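PDB 4X2H: NTF2 domain-containing protein from Chaetomium thermophilum, which is not functionally characterised but, as an NTF2-like protein paired with a chain of another protein, probably takes part in nucleocytoplasmic transport. Local coordinates for residues Met122-Phe133 with Ile145-Val156. Residues are numbered along the deposited sequence; the frame is centred on the assembly and turned at random.
Sequences MMALTVSGSVYF and IKQHFNDVFILV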
ATOM      1  N   MET B 122      -7.708   8.277   7.511  1.00 14.07           N
ATOM      2  CA  MET B 122      -6.318   8.075   7.141  1.00 14.06           C
ATOM      3  C   MET B 122      -6.251   6.741   6.411  1.00 14.97           C
ATOM      4  O   MET B 122      -6.649   5.714   6.962  1.00 15.44           O
ATOM      5  CB  MET B 122      -5.410   8.073   8.365  1.00 12.59           C
ATOM      6  CG  MET B 122      -3.963   7.765   8.076  1.00 18.38           C
ATOM      7  SD  MET B 122      -3.019   7.732   9.613  1.00 19.88           S
ATOM      8  CE  MET B 122      -1.800   8.991   9.265  1.00 16.80           C
ATOM      9  N   MET B 123      -5.764   6.760   5.177  1.00 12.20           N
ATOM     10  CA  MET B 123      -5.819   5.581   4.320  1.00  9.25           C
ATOM     11  C   MET B 123      -4.449   5.072   3.912  1.00 10.86           C
ATOM     12  O   MET B 123      -3.532   5.850   3.656  1.00 10.48           O
ATOM     13  CB  MET B 123      -6.633   5.885   3.064  1.00  8.65           C
ATOM     14  CG  MET B 123      -8.123   6.023   3.331  1.00 13.70           C
ATOM     15  SD  MET B 123      -9.026   6.764   1.961  1.00 18.90           S
ATOM     16  CE  MET B 123      -8.415   8.450   2.021  1.00 17.85           C
ATOM     17  N   ALA B 124      -4.340   3.749   3.859  1.00  6.97           N
ATOM     18  CA  ALA B 124      -3.195   3.065   3.261  1.00 12.13           C
ATOM     19  C   ALA B 124      -3.593   2.586   1.875  1.00 10.87           C
ATOM     20  O   ALA B 124      -4.445   1.710   1.739  1.00 13.07           O
ATOM     21  CB  ALA B 124      -2.752   1.900   4.127  1.00 14.26           C
ATOM     22  N   LEU B 125      -2.982   3.177   0.853  1.00  7.86           N
ATOM     23  CA  LEU B 125      -3.304   2.880  -0.538  1.00  8.91           C
ATOM     24  C   LEU B 125      -2.144   2.167  -1.208  1.00 10.13           C
ATOM     25  O   LEU B 125      -1.008   2.612  -1.098  1.00 14.70           O
ATOM     26  CB  LEU B 125      -3.630   4.176  -1.289  1.00 12.53           C
ATOM     27  CG  LEU B 125      -3.777   4.098  -2.811  1.00 14.47           C
ATOM     28  CD1 LEU B 125      -5.009   3.298  -3.194  1.00 16.39           C
ATOM     29  CD2 LEU B 125      -3.827   5.498  -3.406  1.00 12.17           C
ATOM     30  N   THR B 126      -2.428   1.061  -1.889  1.00  9.85           N
ATOM     31  CA  THR B 126      -1.419   0.389  -2.703  1.00 10.81           C
ATOM     32  C   THR B 126      -1.877   0.375  -4.158  1.00 12.42           C
ATOM     33  O   THR B 126      -3.056   0.159  -4.447  1.00 13.35           O
ATOM     34  CB  THR B 126      -1.141  -1.050  -2.212  1.00 13.39           C
ATOM     35  OG1 THR B 126      -0.135  -1.649  -3.035  1.00 18.55           O
ATOM     36  CG2 THR B 126      -2.399  -1.904  -2.247  1.00 16.29           C
ATOM     37  N   VAL B 127      -0.937   0.634  -5.062  1.00 11.38           N
ATOM     38  CA  VAL B 127      -1.223   0.722  -6.489  1.00  9.40           C
ATOM     39  C   VAL B 127      -0.163  -0.050  -7.237  1.00  9.16           C
ATOM     40  O   VAL B 127       1.020   0.069  -6.931  1.00  8.71           O
ATOM     41  CB  VAL B 127      -1.234   2.174  -7.002  1.00  8.42           C
ATOM     42  CG1 VAL B 127      -1.640   2.216  -8.469  1.00 14.24           C
ATOM     43  CG2 VAL B 127      -2.161   3.045  -6.155  1.00 11.34           C
ATOM     44  N   SER B 128      -0.583  -0.829  -8.224  1.00  6.55           N
ATOM     45  CA  SER B 128       0.361  -1.586  -9.028  1.00  6.69           C
ATOM     46  C   SER B 128       0.003  -1.488 -10.501  1.00 11.49           C
ATOM     47  O   SER B 128      -1.156  -1.287 -10.865  1.00 11.04           O
ATOM     48  CB  SER B 128       0.399  -3.049  -8.581  1.00 12.03           C
ATOM     49  OG  SER B 128       0.917  -3.152  -7.262  1.00 15.89           O
ATOM     50  N   GLY B 129       1.018  -1.615 -11.344  1.00 11.58           N
ATOM     51  CA  GLY B 129       0.814  -1.520 -12.773  1.00 14.99           C
ATOM     52  C   GLY B 129       2.129  -1.625 -13.507  1.00 13.44           C
ATOM     53  O   GLY B 129       3.100  -2.163 -12.972  1.00 12.47           O
ATOM     54  N   SER B 130       2.160  -1.102 -14.729  1.00 12.48           N
ATOM     55  CA  SER B 130       3.358  -1.144 -15.550  1.00 11.87           C
ATOM     56  C   SER B 130       3.821   0.258 -15.915  1.00 11.58           C
ATOM     57  O   SER B 130       3.019   1.193 -16.002  1.00 12.62           O
ATOM     58  CB  SER B 130       3.108  -1.954 -16.823  1.00 15.35           C
ATOM     59  OG  SER B 130       2.731  -3.289 -16.523  1.00 16.68           O
ATOM     60  N   VAL B 131       5.128   0.385 -16.110  1.00 11.44           N
ATOM     61  CA  VAL B 131       5.731   1.592 -16.658  1.00  9.72           C
ATOM     62  C   VAL B 131       6.288   1.248 -18.027  1.00 11.16           C
ATOM     63  O   VAL B 131       7.132   0.361 -18.142  1.00 13.18           O
ATOM     64  CB  VAL B 131       6.877   2.135 -15.792  1.00 14.05           C
ATOM     65  CG1 VAL B 131       7.182   3.580 -16.177  1.00 17.00           C
ATOM     66  CG2 VAL B 131       6.562   2.016 -14.317  1.00 15.49           C
ATOM     67  N   TYR B 132       5.826   1.945 -19.057  1.00 13.70           N
ATOM     68  CA  TYR B 132       6.314   1.714 -20.412  1.00 10.30           C
ATOM     69  C   TYR B 132       7.245   2.827 -20.857  1.00 11.10           C
ATOM     70  O   TYR B 132       6.873   3.997 -20.847  1.00 15.81           O
ATOM     71  CB  TYR B 132       5.149   1.595 -21.392  1.00 11.66           C
ATOM     72  CG  TYR B 132       4.278   0.394 -21.130  1.00 14.59           C
ATOM     73  CD1 TYR B 132       4.565  -0.833 -21.708  1.00 18.67           C
ATOM     74  CD2 TYR B 132       3.174   0.483 -20.299  1.00 16.44           C
ATOM     75  CE1 TYR B 132       3.777  -1.940 -21.465  1.00 17.09           C
ATOM     76  CE2 TYR B 132       2.377  -0.619 -20.053  1.00 19.43           C
ATOM     77  CZ  TYR B 132       2.685  -1.827 -20.639  1.00 20.39           C
ATOM     78  OH  TYR B 132       1.893  -2.924 -20.396  1.00 23.29           O
ATOM     79  N   PHE B 133       8.458   2.446 -21.242  1.00 11.92           N
ATOM     80  CA  PHE B 133       9.430   3.391 -21.776  1.00 12.27           C
ATOM     81  C   PHE B 133       9.531   3.267 -23.288  1.00 13.61           C
ATOM     82  O   PHE B 133       9.815   2.190 -23.809  1.00 16.20           O
ATOM     83  CB  PHE B 133      10.795   3.156 -21.138  1.00 13.11           C
ATOM     84  CG  PHE B 133      10.814   3.410 -19.665  1.00 11.27           C
ATOM     85  CD1 PHE B 133      10.379   2.442 -18.776  1.00 12.27           C
ATOM     86  CD2 PHE B 133      11.249   4.625 -19.168  1.00 16.63           C
ATOM     87  CE1 PHE B 133      10.391   2.683 -17.404  1.00 15.54           C
ATOM     88  CE2 PHE B 133      11.263   4.866 -17.806  1.00 14.10           C
ATOM     89  CZ  PHE B 133      10.828   3.892 -16.930  1.00 14.98           C
ATOM     90  N   ILE B 145      11.618  -0.450 -22.870  1.00 16.31           N
ATOM     91  CA  ILE B 145      11.685  -1.047 -21.541  1.00 18.36           C
ATOM     92  C   ILE B 145      10.292  -1.092 -20.932  1.00 16.45           C
ATOM     93  O   ILE B 145       9.504  -0.165 -21.101  1.00 13.87           O
ATOM     94  CB  ILE B 145      12.621  -0.257 -20.589  1.00 24.29           C
ATOM     95  CG1 ILE B 145      14.046  -0.196 -21.145  1.00 28.57           C
ATOM     96  CG2 ILE B 145      12.613  -0.866 -19.183  1.00 17.67           C
ATOM     97  CD1 ILE B 145      14.725  -1.544 -21.284  1.00 34.39           C
ATOM     98  N   LYS B 146       9.994  -2.183 -20.236  1.00 12.81           N
ATOM     99  CA  LYS B 146       8.780  -2.282 -19.445  1.00 12.73           C
ATOM    100  C   LYS B 146       9.146  -2.656 -18.018  1.00 12.95           C
ATOM    101  O   LYS B 146       9.871  -3.623 -17.787  1.00 14.73           O
ATOM    102  CB  LYS B 146       7.815  -3.309 -20.032  1.00 15.06           C
ATOM    103  CG  LYS B 146       6.501  -3.426 -19.272  1.00 16.97           C
ATOM    104  CD  LYS B 146       5.644  -4.561 -19.803  1.00 20.31           C
ATOM    105  CE  LYS B 146       4.388  -4.740 -18.969  1.00 23.56           C
ATOM    106  NZ  LYS B 146       3.492  -5.792 -19.526  1.00 26.53           N
ATOM    107  N   GLN B 147       8.650  -1.869 -17.069  1.00 12.69           N
ATOM    108  CA  GLN B 147       8.809  -2.170 -15.652  1.00 15.61           C
ATOM    109  C   GLN B 147       7.471  -2.468 -15.017  1.00 13.56           C
ATOM    110  O   GLN B 147       6.438  -1.986 -15.470  1.00 10.89           O
ATOM    111  CB  GLN B 147       9.444  -1.003 -14.896  1.00 14.27           C
ATOM    112  CG  GLN B 147      10.854  -0.649 -15.298  1.00 20.15           C
ATOM    113  CD  GLN B 147      11.393   0.487 -14.455  1.00 17.51           C
ATOM    114  OE1 GLN B 147      10.759   1.537 -14.331  1.00 18.21           O
ATOM    115  NE2 GLN B 147      12.549   0.276 -13.848  1.00 17.99           N
ATOM    116  N   HIS B 148       7.501  -3.259 -13.954  1.00 13.82           N
ATOM    117  CA  HIS B 148       6.375  -3.358 -13.042  1.00 17.39           C
ATOM    118  C   HIS B 148       6.579  -2.290 -11.977  1.00 13.81           C
ATOM    119  O   HIS B 148       7.702  -2.104 -11.523  1.00 12.06           O
ATOM    120  CB  HIS B 148       6.301  -4.755 -12.418  1.00 16.13           C
ATOM    121  CG  HIS B 148       5.153  -4.933 -11.475  1.00 16.91           C
ATOM    122  ND1 HIS B 148       3.841  -4.981 -11.901  1.00 18.96           N
ATOM    123  CD2 HIS B 148       5.117  -5.072 -10.129  1.00 17.71           C
ATOM    124  CE1 HIS B 148       3.048  -5.135 -10.855  1.00 17.44           C
ATOM    125  NE2 HIS B 148       3.798  -5.198  -9.769  1.00 17.87           N
ATOM    126  N   PHE B 149       5.530  -1.564 -11.598  1.00  8.72           N
ATOM    127  CA  PHE B 149       5.658  -0.648 -10.471  1.00  9.93           C
ATOM    128  C   PHE B 149       4.649  -0.964  -9.399  1.00 10.15           C
ATOM    129  O   PHE B 149       3.579  -1.516  -9.660  1.00 10.75           O
ATOM    130  CB  PHE B 149       5.528   0.823 -10.899  1.00 10.95           C
ATOM    131  CG  PHE B 149       4.112   1.301 -11.090  1.00  8.38           C
ATOM    132  CD1 PHE B 149       3.507   1.227 -12.328  1.00  6.64           C
ATOM    133  CD2 PHE B 149       3.404   1.873 -10.040  1.00  9.79           C
ATOM    134  CE1 PHE B 149       2.214   1.676 -12.522  1.00 10.26           C
ATOM    135  CE2 PHE B 149       2.109   2.326 -10.225  1.00 11.62           C
ATOM    136  CZ  PHE B 149       1.515   2.230 -11.473  1.00  9.55           C
ATOM    137  N   ASN B 150       5.044  -0.627  -8.180  1.00 10.33           N
ATOM    138  CA  ASN B 150       4.210  -0.748  -7.008  1.00 13.98           C
ATOM    139  C   ASN B 150       4.383   0.522  -6.187  1.00 10.73           C
ATOM    140  O   ASN B 150       5.491   0.845  -5.758  1.00 11.61           O
ATOM    141  CB  ASN B 150       4.587  -1.998  -6.206  1.00 13.81           C
ATOM    142  CG  ASN B 150       3.848  -2.097  -4.891  1.00 15.03           C
ATOM    143  OD1 ASN B 150       4.454  -2.326  -3.848  1.00 15.15           O
ATOM    144  ND2 ASN B 150       2.534  -1.925  -4.933  1.00 20.20           N
ATOM    145  N   ASP B 151       3.285   1.257  -6.029  1.00 10.59           N
ATOM    146  CA  ASP B 151       3.236   2.480  -5.235  1.00 14.56           C
ATOM    147  C   ASP B 151       2.438   2.219  -3.970  1.00 11.74           C
ATOM    148  O   ASP B 151       1.410   1.554  -4.023  1.00 13.55           O
ATOM    149  CB  ASP B 151       2.565   3.620  -6.019  1.00 17.89           C
ATOM    150  CG  ASP B 151       3.552   4.606  -6.623  1.00 20.33           C
ATOM    151  OD1 ASP B 151       4.652   4.802  -6.065  1.00 20.16           O
ATOM    152  OD2 ASP B 151       3.202   5.214  -7.663  1.00 16.99           O
ATOM    153  N   VAL B 152       2.901   2.731  -2.836  1.00 11.65           N
ATOM    154  CA  VAL B 152       2.064   2.767  -1.647  1.00  9.58           C
ATOM    155  C   VAL B 152       2.027   4.188  -1.103  1.00 10.72           C
ATOM    156  O   VAL B 152       3.024   4.908  -1.136  1.00 12.05           O
ATOM    157  CB  VAL B 152       2.533   1.776  -0.546  1.00 12.24           C
ATOM    158  CG1 VAL B 152       2.359   0.330  -1.023  1.00 14.69           C
ATOM    159  CG2 VAL B 152       3.960   2.067  -0.105  1.00 14.41           C
ATOM    160  N   PHE B 153       0.849   4.587  -0.638  1.00 10.00           N
ATOM    161  CA  PHE B 153       0.619   5.926  -0.110  1.00 12.46           C
ATOM    162  C   PHE B 153      -0.089   5.851   1.218  1.00 13.97           C
ATOM    163  O   PHE B 153      -0.944   4.986   1.421  1.00 15.07           O
ATOM    164  CB  PHE B 153      -0.253   6.771  -1.042  1.00 11.68           C
ATOM    165  CG  PHE B 153       0.272   6.913  -2.436  1.00 12.56           C
ATOM    166  CD1 PHE B 153      -0.098   6.015  -3.420  1.00 11.59           C
ATOM    167  CD2 PHE B 153       1.090   7.979  -2.778  1.00 12.60           C
ATOM    168  CE1 PHE B 153       0.349   6.162  -4.706  1.00 11.34           C
ATOM    169  CE2 PHE B 153       1.546   8.127  -4.065  1.00 10.13           C
ATOM    170  CZ  PHE B 153       1.177   7.220  -5.034  1.00 11.40           C
ATOM    171  N   ILE B 154       0.247   6.771   2.114  1.00  8.86           N
ATOM    172  CA  ILE B 154      -0.632   7.070   3.228  1.00  7.19           C
ATOM    173  C   ILE B 154      -1.307   8.406   2.935  1.00  8.31           C
ATOM    174  O   ILE B 154      -0.643   9.429   2.750  1.00 10.36           O
ATOM    175  CB  ILE B 154       0.110   7.108   4.570  1.00 11.59           C
ATOM    176  CG1 ILE B 154       0.641   5.712   4.894  1.00 16.52           C
ATOM    177  CG2 ILE B 154      -0.833   7.565   5.680  1.00 15.24           C
ATOM    178  CD1 ILE B 154       1.572   5.663   6.083  1.00 20.65           C
ATOM    179  N   LEU B 155      -2.630   8.378   2.866  1.00  9.76           N
ATOM    180  CA  LEU B 155      -3.408   9.572   2.578  1.00 11.04           C
ATOM    181  C   LEU B 155      -4.093  10.094   3.828  1.00 10.55           C
ATOM    182  O   LEU B 155      -4.588   9.308   4.633  1.00 10.45           O
ATOM    183  CB  LEU B 155      -4.450   9.284   1.509  1.00 12.76           C
ATOM    184  CG  LEU B 155      -3.926   8.796   0.161  1.00 11.82           C
ATOM    185  CD1 LEU B 155      -5.097   8.391  -0.703  1.00 14.76           C
ATOM    186  CD2 LEU B 155      -3.089   9.869  -0.531  1.00 10.13           C
ATOM    187  N   VAL B 156      -4.124  11.418   3.977  1.00 11.15           N
ATOM    188  CA  VAL B 156      -4.805  12.064   5.102  1.00 10.03           C
ATOM    189  C   VAL B 156      -5.776  13.130   4.582  1.00 11.73           C
ATOM    190  O   VAL B 156      -5.646  13.599   3.448  1.00 12.11           O
ATOM    191  CB  VAL B 156      -3.799  12.701   6.093  1.00 10.31           C
ATOM    192  CG1 VAL B 156      -2.958  11.627   6.776  1.00 13.72           C
ATOM    193  CG2 VAL B 156      -2.905  13.711   5.392  1.00 11.32           C
TER
HETATM  194  O   HOH W   1       2.255  -3.115  -1.848  1.00 17.80           O
HETATM  195  O   HOH W   2       2.762  -5.192  -7.263  1.00 17.62           O
HETATM  196  O   HOH W   3       3.649  -4.982 -14.798  1.00 20.72           O
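Phe149 lays one face of its ring over the Gly129 backbone, whose N sits 3.7 Å above the ring plane and toward the rim. A chi1 of 80° sets CG between backbone N and carbonyl carbon and swings the ring across to the neighbouring strand; a CB on Gly129 would collide with ring atom CE1. Val131 CG2 meets Phe149 CD1 at 3.7 Å, the two side chains crossing at about a right angle, and Val127 CG1 packs at 4.1 Å against Phe149 CE2. An alanine in place of Phe149 would probably open a gap beside the Gly129 backbone and take from both valines the ring they share. Farther along this face, Leu125 CD2 lies 3.8 Å from Phe153 CD1, and helix 3-20 covers both residues. On the opposite face, Asn150 ND2 donates to Val127 O at 3.2 Å from 56° above the carbonyl plane, while Asp151 N bonds the same oxygen within that plane. Asn150 OD1 bonds a polar side chain of the other protein's chain. Two waters in the His148 ring plane link ND1 to Ser130 OG and NE2 to Ser128 OG. Mid-hairpin, this NTF2-like sheet thus sets Phe149 and Phe153 against a hydrated polar side facing the partner protein.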